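3-oxosteroid 1-dehydrogenase (Sterolibacterium denitrificans, PDB 7P18) probably uses bound FAD to introduce a double bond into the A ring of 3-oxosteroids, giving 3-oxo-Delta(1)-steroids. Local coordinates at residues T7-V12 / T261-V266. Residues are numbered along the deposited sequence; the frame is centred on the assembly and turned at random.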
ATOM      1  N   THR A   7     -23.788  -2.458  23.671  1.00 42.58           N
ATOM      2  CA  THR A   7     -24.662  -2.415  22.475  1.00 40.08           C
ATOM      3  C   THR A   7     -24.450  -1.105  21.732  1.00 37.44           C
ATOM      4  O   THR A   7     -24.533  -0.025  22.366  1.00 35.89           O
ATOM      5  CB  THR A   7     -26.137  -2.600  22.837  1.00 41.26           C
ATOM      6  OG1 THR A   7     -26.216  -3.783  23.624  1.00 38.41           O
ATOM      7  CG2 THR A   7     -27.007  -2.768  21.615  1.00 42.79           C
ATOM      8  N   TYR A   8     -24.182  -1.220  20.429  1.00 36.78           N
ATOM      9  CA  TYR A   8     -24.052  -0.076  19.497  1.00 35.52           C
ATOM     10  C   TYR A   8     -24.876  -0.391  18.249  1.00 29.83           C
ATOM     11  O   TYR A   8     -25.188  -1.568  18.003  1.00 35.52           O
ATOM     12  CB  TYR A   8     -22.568   0.161  19.186  1.00 39.32           C
ATOM     13  CG  TYR A   8     -21.693   0.391  20.395  1.00 39.68           C
ATOM     14  CD1 TYR A   8     -21.201  -0.667  21.144  1.00 37.10           C
ATOM     15  CD2 TYR A   8     -21.364   1.673  20.798  1.00 37.27           C
ATOM     16  CE1 TYR A   8     -20.405  -0.454  22.259  1.00 35.80           C
ATOM     17  CE2 TYR A   8     -20.558   1.902  21.899  1.00 38.24           C
ATOM     18  CZ  TYR A   8     -20.084   0.833  22.637  1.00 36.17           C
ATOM     19  OH  TYR A   8     -19.286   1.064  23.715  1.00 39.26           O
ATOM     20  N   ASP A   9     -25.185   0.630  17.456  1.00 32.54           N
ATOM     21  CA  ASP A   9     -25.786   0.416  16.110  1.00 31.06           C
ATOM     22  C   ASP A   9     -24.762  -0.331  15.248  1.00 31.12           C
ATOM     23  O   ASP A   9     -25.105  -1.389  14.653  1.00 30.07           O
ATOM     24  CB  ASP A   9     -26.227   1.753  15.512  1.00 33.92           C
ATOM     25  CG  ASP A   9     -27.389   2.375  16.276  1.00 31.68           C
ATOM     26  OD1 ASP A   9     -28.128   1.591  16.884  1.00 31.91           O
ATOM     27  OD2 ASP A   9     -27.518   3.606  16.243  1.00 32.80           O
ATOM     28  N   VAL A  10     -23.526   0.160  15.260  1.00 28.88           N
ATOM     29  CA  VAL A  10     -22.455  -0.330  14.341  1.00 30.85           C
ATOM     30  C   VAL A  10     -21.193  -0.658  15.161  1.00 25.65           C
ATOM     31  O   VAL A  10     -20.722   0.217  15.911  1.00 30.73           O
ATOM     32  CB  VAL A  10     -22.179   0.723  13.251  1.00 32.55           C
ATOM     33  CG1 VAL A  10     -21.032   0.299  12.358  1.00 32.56           C
ATOM     34  CG2 VAL A  10     -23.425   1.000  12.413  1.00 34.01           C
ATOM     35  N   ILE A  11     -20.667  -1.868  14.998  1.00 25.23           N
ATOM     36  CA  ILE A  11     -19.313  -2.183  15.496  1.00 29.04           C
ATOM     37  C   ILE A  11     -18.380  -2.380  14.295  1.00 26.08           C
ATOM     38  O   ILE A  11     -18.660  -3.229  13.446  1.00 27.74           O
ATOM     39  CB  ILE A  11     -19.327  -3.386  16.446  1.00 27.54           C
ATOM     40  CG1 ILE A  11     -20.359  -3.207  17.557  1.00 31.00           C
ATOM     41  CG2 ILE A  11     -17.925  -3.571  17.004  1.00 30.92           C
ATOM     42  CD1 ILE A  11     -20.594  -4.451  18.348  1.00 34.01           C
ATOM     43  N   VAL A  12     -17.290  -1.614  14.267  1.00 25.30           N
ATOM     44  CA  VAL A  12     -16.247  -1.672  13.200  1.00 26.45           C
ATOM     45  C   VAL A  12     -15.051  -2.430  13.759  1.00 26.06           C
ATOM     46  O   VAL A  12     -14.513  -1.996  14.789  1.00 27.66           O
ATOM     47  CB  VAL A  12     -15.856  -0.264  12.753  1.00 28.42           C
ATOM     48  CG1 VAL A  12     -14.761  -0.288  11.719  1.00 29.20           C
ATOM     49  CG2 VAL A  12     -17.075   0.519  12.237  1.00 30.21           C
ATOM     50  N   THR A 261     -22.993  -6.259  21.151  1.00 32.78           N
ATOM     51  CA  THR A 261     -24.170  -6.328  20.255  1.00 32.98           C
ATOM     52  C   THR A 261     -24.099  -5.185  19.250  1.00 30.36           C
ATOM     53  O   THR A 261     -23.857  -4.042  19.678  1.00 32.12           O
ATOM     54  CB  THR A 261     -25.481  -6.302  21.063  1.00 35.31           C
ATOM     55  OG1 THR A 261     -25.487  -7.492  21.854  1.00 36.84           O
ATOM     56  CG2 THR A 261     -26.715  -6.287  20.194  1.00 39.83           C
ATOM     57  N   ALA A 262     -24.346  -5.508  17.978  1.00 31.86           N
ATOM     58  CA  ALA A 262     -24.498  -4.520  16.887  1.00 33.40           C
ATOM     59  C   ALA A 262     -25.946  -4.581  16.408  1.00 27.80           C
ATOM     60  O   ALA A 262     -26.300  -5.584  15.806  1.00 30.12           O
ATOM     61  CB  ALA A 262     -23.537  -4.822  15.747  1.00 34.26           C
ATOM     62  N   ARG A 263     -26.735  -3.559  16.709  1.00 30.88           N
ATOM     63  CA  ARG A 263     -28.170  -3.517  16.314  1.00 37.61           C
ATOM     64  C   ARG A 263     -28.303  -3.515  14.784  1.00 37.09           C
ATOM     65  O   ARG A 263     -29.243  -4.140  14.282  1.00 37.88           O
ATOM     66  CB  ARG A 263     -28.853  -2.262  16.844  1.00 39.45           C
ATOM     67  CG  ARG A 263     -28.788  -2.113  18.355  1.00 44.19           C
ATOM     68  CD  ARG A 263     -29.818  -1.120  18.833  1.00 46.78           C
ATOM     69  NE  ARG A 263     -29.609  -0.730  20.222  1.00 46.76           N
ATOM     70  CZ  ARG A 263     -28.867   0.292  20.631  1.00 47.29           C
ATOM     71  NH1 ARG A 263     -28.186   1.037  19.774  1.00 50.41           N
ATOM     72  NH2 ARG A 263     -28.781   0.544  21.923  1.00 50.05           N
ATOM     73  N   ARG A 264     -27.407  -2.814  14.077  1.00 33.24           N
ATOM     74  CA  ARG A 264     -27.575  -2.483  12.633  1.00 31.88           C
ATOM     75  C   ARG A 264     -26.511  -3.186  11.784  1.00 35.15           C
ATOM     76  O   ARG A 264     -26.864  -3.678  10.699  1.00 32.30           O
ATOM     77  CB  ARG A 264     -27.595  -0.968  12.463  1.00 34.42           C
ATOM     78  CG  ARG A 264     -28.698  -0.294  13.269  1.00 39.54           C
ATOM     79  CD  ARG A 264     -30.038  -0.520  12.609  1.00 43.62           C
ATOM     80  NE  ARG A 264     -30.125   0.327  11.430  1.00 51.41           N
ATOM     81  CZ  ARG A 264     -30.373   1.636  11.455  1.00 51.72           C
ATOM     82  NH1 ARG A 264     -30.572   2.267  12.607  1.00 46.93           N
ATOM     83  NH2 ARG A 264     -30.416   2.317  10.315  1.00 51.81           N
ATOM     84  N   GLY A 265     -25.255  -3.256  12.234  1.00 33.76           N
ATOM     85  CA  GLY A 265     -24.251  -3.932  11.399  1.00 30.25           C
ATOM     86  C   GLY A 265     -22.881  -4.025  12.025  1.00 28.44           C
ATOM     87  O   GLY A 265     -22.535  -3.203  12.875  1.00 27.66           O
ATOM     88  N   VAL A 266     -22.152  -5.034  11.571  1.00 28.26           N
ATOM     89  CA  VAL A 266     -20.719  -5.265  11.878  1.00 27.12           C
ATOM     90  C   VAL A 266     -19.959  -5.036  10.582  1.00 26.50           C
ATOM     91  O   VAL A 266     -20.281  -5.726   9.600  1.00 28.63           O
ATOM     92  CB  VAL A 266     -20.487  -6.690  12.400  1.00 26.81           C
ATOM     93  CG1 VAL A 266     -19.007  -7.040  12.485  1.00 25.06           C
ATOM     94  CG2 VAL A 266     -21.199  -6.897  13.739  1.00 27.07           C
TER
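Arg-263 turns one face of its guanidinium to CG2 of Thr-7 and an edge to Asp-9. Its chain runs extended from CG to NE and crosses Thr-7 at about a right angle; CG2 of Thr-7 lies over one face of the guanidinium, offset toward the rim and 3.6 Å from Arg-263 NE. Thr-7 and Thr-261 lie side by side and point the same way. At the guanidinium edge, NH1 forms a salt bridge with OD1 of Asp-9 at 2.9 Å; NH1 meets OD1 from above the carboxylate plane, about 50° out of it, while OD1 stays near the guanidinium plane, and the two planes stand 62° apart. The backbone N of Asp-9 is hydrogen-bonded to Ser-32 OG. An alanine in place of Asp-9 would probably leave Arg-263 NH1 without its charged partner and the guanidinium freer to swing off Thr-7.

This corner is where two parallel strand pairs of the Rossmann-type FAD-binding domain change sheets together: 7-8 and 261-262 belong to a mixed sheet, 10-12 and 265-266 to the central parallel one. Between Tyr-8 and Val-10 the register slips by one residue, a beta bulge; Asp-9 O there accepts from both Arg-264 N (2.8 Å) and Gly-265 N (3.1 Å). Arg-264, bent at chi2 and chi3, sets CG 3.9 Å from CB of Asp-9, and its NH2 is hydrogen-bonded to Ile-557 O. On the face that carries Tyr-8, Ala-262 and Val-266, CD1 of Ile-11 lies 3.9 Å from CB of Ala-262 and 3.5 Å from Thr-261 O, while Ile-249 of strand 245-253 touches both Ile-11 and Val-266.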